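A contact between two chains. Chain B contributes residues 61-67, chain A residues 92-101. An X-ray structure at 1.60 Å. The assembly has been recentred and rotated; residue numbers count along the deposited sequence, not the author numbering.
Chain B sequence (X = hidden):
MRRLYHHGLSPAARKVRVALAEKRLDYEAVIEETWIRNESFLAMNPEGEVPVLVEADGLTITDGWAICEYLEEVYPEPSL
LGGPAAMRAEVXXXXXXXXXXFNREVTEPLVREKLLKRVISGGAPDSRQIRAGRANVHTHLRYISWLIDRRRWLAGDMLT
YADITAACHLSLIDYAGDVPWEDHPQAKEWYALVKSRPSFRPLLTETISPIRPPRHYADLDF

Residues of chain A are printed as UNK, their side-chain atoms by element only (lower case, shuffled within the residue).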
# COMPACT_ATOMS: atom_id res chain seq x y z
N ILE B 61 1.45 10.70 13.58
CA ILE B 61 1.20 10.31 12.20
C ILE B 61 1.57 8.83 12.04
O ILE B 61 2.68 8.40 12.39
CB ILE B 61 2.05 11.14 11.23
CG1 ILE B 61 2.00 12.66 11.56
CG2 ILE B 61 1.67 10.82 9.76
CD1 ILE B 61 0.64 13.32 11.46
N THR B 62 0.59 8.05 11.57
CA THR B 62 0.68 6.62 11.56
C THR B 62 0.64 6.11 10.11
O THR B 62 -0.11 6.66 9.29
CB THR B 62 -0.52 6.08 12.34
OG1 THR B 62 -0.42 6.48 13.71
CG2 THR B 62 -0.62 4.62 12.21
N ASP B 63 1.42 5.06 9.81
CA ASP B 63 1.51 4.43 8.48
C ASP B 63 2.70 5.07 7.75
O ASP B 63 2.78 6.28 7.65
CB ASP B 63 0.27 4.55 7.57
CG ASP B 63 0.52 3.99 6.14
OD1 ASP B 63 0.62 2.79 5.99
OD2 ASP B 63 0.53 4.77 5.15
N GLY B 64 3.56 4.22 7.18
CA GLY B 64 4.70 4.71 6.40
C GLY B 64 4.36 5.67 5.26
O GLY B 64 4.99 6.69 5.06
N TRP B 65 3.34 5.36 4.50
CA TRP B 65 2.99 6.17 3.40
C TRP B 65 2.40 7.50 3.90
O TRP B 65 2.76 8.57 3.41
CB TRP B 65 2.03 5.39 2.51
CG TRP B 65 1.42 6.19 1.57
CD1 TRP B 65 2.07 6.88 0.61
CD2 TRP B 65 -0.00 6.42 1.36
NE1 TRP B 65 1.17 7.58 -0.15
CE2 TRP B 65 -0.11 7.30 0.29
CE3 TRP B 65 -1.17 5.98 1.99
CZ2 TRP B 65 -1.32 7.73 -0.21
CZ3 TRP B 65 -2.38 6.45 1.52
CH2 TRP B 65 -2.45 7.30 0.44
N ALA B 66 1.49 7.45 4.87
CA ALA B 66 0.92 8.68 5.45
C ALA B 66 2.05 9.57 5.99
O ALA B 66 2.01 10.78 5.80
CB ALA B 66 -0.06 8.33 6.56
N ILE B 67 3.03 8.95 6.63
CA ILE B 67 4.17 9.69 7.17
C ILE B 67 4.96 10.33 6.06
O ILE B 67 5.26 11.52 6.12
CB ILE B 67 5.08 8.86 8.10
CG1 ILE B 67 4.33 8.45 9.39
CG2 ILE B 67 6.34 9.65 8.42
CD1 ILE B 67 5.02 7.32 10.14
N UNK A 92 -5.13 9.21 5.22
CA UNK A 92 -4.14 8.27 4.68
C UNK A 92 -3.91 7.04 5.58
O UNK A 92 -3.74 5.89 5.08
n UNK A 92 -1.31 13.25 2.81
c UNK A 92 -1.52 12.67 1.64
n UNK A 92 -1.51 13.40 0.57
c UNK A 92 -2.84 8.99 4.32
c UNK A 92 -1.67 10.37 2.62
c UNK A 92 -3.00 9.95 3.17
n UNK A 92 -1.72 11.35 1.53
N UNK A 93 -3.94 7.25 6.91
CA UNK A 93 -3.91 6.17 7.86
C UNK A 93 -5.02 5.18 7.59
O UNK A 93 -4.78 3.97 7.56
n UNK A 93 -7.76 5.92 12.61
c UNK A 93 -4.21 6.12 11.79
c UNK A 93 -4.02 6.70 9.33
n UNK A 93 -5.61 6.46 12.07
c UNK A 93 -6.52 5.54 12.36
n UNK A 93 -6.19 4.25 12.39
c UNK A 93 -3.96 5.59 10.37
N UNK A 94 -6.23 5.70 7.43
CA UNK A 94 -7.39 4.84 7.25
C UNK A 94 -7.39 4.20 5.87
O UNK A 94 -7.77 3.02 5.72
c UNK A 94 -9.99 6.86 9.21
c UNK A 94 -9.30 4.50 9.70
c UNK A 94 -8.68 5.63 7.52
c UNK A 94 -8.93 5.81 9.03
N UNK A 95 -6.97 4.94 4.84
CA UNK A 95 -6.74 4.31 3.53
C UNK A 95 -5.86 3.09 3.69
O UNK A 95 -6.15 2.01 3.15
c UNK A 95 -5.69 4.59 1.24
c UNK A 95 -6.17 5.31 2.48
c UNK A 95 -7.25 6.29 2.13
N UNK A 96 -4.72 3.25 4.37
CA UNK A 96 -3.83 2.11 4.61
C UNK A 96 -4.49 1.01 5.46
O UNK A 96 -4.26 -0.18 5.19
c UNK A 96 -2.55 2.57 5.28
N UNK A 97 -5.24 1.37 6.47
CA UNK A 97 -5.94 0.36 7.27
C UNK A 97 -6.72 -0.60 6.33
O UNK A 97 -6.66 -1.84 6.47
c UNK A 97 -8.38 -1.31 10.71
c UNK A 97 -6.91 1.01 8.20
n UNK A 97 -9.20 -1.49 9.61
c UNK A 97 -7.45 -1.58 12.86
c UNK A 97 -8.79 -0.65 8.62
c UNK A 97 -8.42 -1.94 11.97
c UNK A 97 -6.45 -0.66 12.52
c UNK A 97 -7.39 -0.40 10.36
c UNK A 97 -6.42 -0.06 11.30
c UNK A 97 -7.67 0.03 9.01
N UNK A 98 -7.43 -0.03 5.39
CA UNK A 98 -8.27 -0.87 4.51
C UNK A 98 -7.49 -1.46 3.39
O UNK A 98 -7.67 -2.64 3.07
c UNK A 98 -11.26 1.42 6.99
c UNK A 98 -9.51 -0.06 4.02
c UNK A 98 -10.45 1.27 5.87
c UNK A 98 -11.35 -0.90 5.49
c UNK A 98 -12.19 -0.73 6.61
c UNK A 98 -12.13 0.41 7.33
c UNK A 98 -10.49 0.11 5.13
N UNK A 99 -6.59 -0.70 2.75
CA UNK A 99 -5.85 -1.29 1.61
C UNK A 99 -4.74 -2.29 2.01
O UNK A 99 -4.27 -3.07 1.18
o UNK A 99 -7.34 -0.24 -0.61
c UNK A 99 -5.26 -0.20 0.69
o UNK A 99 -6.06 1.56 -0.70
c UNK A 99 -6.27 0.39 -0.27
N UNK A 100 -4.31 -2.26 3.27
CA UNK A 100 -3.40 -3.29 3.82
C UNK A 100 -4.13 -4.28 4.72
O UNK A 100 -4.14 -5.48 4.41
n UNK A 100 0.74 -0.30 5.35
c UNK A 100 0.08 -0.62 6.45
c UNK A 100 -2.21 -2.64 4.61
n UNK A 100 -0.26 -1.88 6.71
c UNK A 100 -1.33 -3.63 5.36
c UNK A 100 0.02 -3.02 5.86
n UNK A 100 -0.31 0.33 7.27
N UNK A 101 -4.56 -3.84 5.89
CA UNK A 101 -5.06 -4.74 6.95
C UNK A 101 -6.38 -5.41 6.52
O UNK A 101 -6.52 -6.63 6.55
c UNK A 101 -6.33 -5.11 11.81
c UNK A 101 -5.70 -4.24 10.74
c UNK A 101 -5.48 -4.98 9.43
n UNK A 101 -5.42 -6.18 12.31
c UNK A 101 -5.19 -4.05 8.29
O HOH W 1 -0.41 12.23 5.33

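Position 92 of chain A carries seven side-chain atoms: three carbons in a chain, a nitrogen, then a carbon bearing two more nitrogens. Its carbons pack against B:Ala66 and B:Trp65, one of them over a face of the indole. The terminal group is a guanidinium, so the residue is arginine, A:Arg92. Its CB lies 3.6 Å from B:Ala66 CB and 3.8 Å from B:Trp65 CZ3. Farther out, CD sits over one face of the indole, 3.9 Å from the centroid of the six-membered ring of B:Trp65 and 15° off the ring normal, a CH-pi contact. A water links the two chains, accepting from A:Arg92 NH1 and donating to B:Ala66 O, with both of these atoms 2.9 Å from the water oxygen.

Position 93 has the same seven atoms and the same terminal CN2 group, and one of its carbons packs against B:Thr62; it is again arginine. The chain of A:Arg93 is extended through chi1 and chi2, both t, before chi3 turns to p. Its CD packs 3.7 Å from B:Thr62 CB, so the aliphatic part of the side chain makes this contact.

At position 94 four carbons fork at the second, and none contacts the chain B stretch; the branching identifies A:Leu94. Position 95 bears three carbons, one carrying the other two, and touches the B:Trp65 ring; the branching is the pattern of valine. One methyl of A:Val95, CG1, lies 3.8 Å from B:Trp65 CZ3, adding an apolar contact to the indole.

A single side-chain carbon at position 96, set against the B:Asp63 carboxylate, marks alanine. The CB of A:Ala96 approaches B:Asp63 OD1 to 3.3 Å, a close fit of a small side chain against the carboxylate.

Position 97 shows one carbon leading to fused five- and six-membered rings with eight carbons and one nitrogen, without contact to the other stretch: A:Trp97. At position 98 one carbon precedes a six-carbon ring, also out of contact, giving A:Phe98. Position 99 has two carbons, the second bearing two oxygens; its CA-to-CB bond points toward chain B, yet its side chain makes no contact there. This short carboxylate is A:Asp99.

Position 100 returns to three carbons, a nitrogen and a CN2 group, and two of its nitrogens reach B:Asp63 OD1. This third arginine, A:Arg100, donates to B:Asp63 OD1 from NH2 at 2.9 Å and from NH1 at 3.2 Å, both bonds being part of a salt bridge. OD1 lies near the guanidinium plane, at its edge, where both terminal nitrogens can direct hydrogens to it. Position 101 has four carbons in a row ending in nitrogen, out of reach of chain B, hence A:Lys101.

The contact joins a helix of chain A to a strand end and helix start of chain B, burying 399 Å² in all. B:Asp63 is its polar centre: OD2 accepts from B:Ala66 N at 2.9 Å, capping the helix, while OD1 receives A:Arg100. One carboxylate thus serves both its own chain and its partner. Around it, the B:Trp65 indole packs on A:Arg92 and A:Val95, B:Ala66 on A:Arg92, and B:Thr62 rests against A:Arg93.

Chain A, residues 92-101: RRLVAWFDRK
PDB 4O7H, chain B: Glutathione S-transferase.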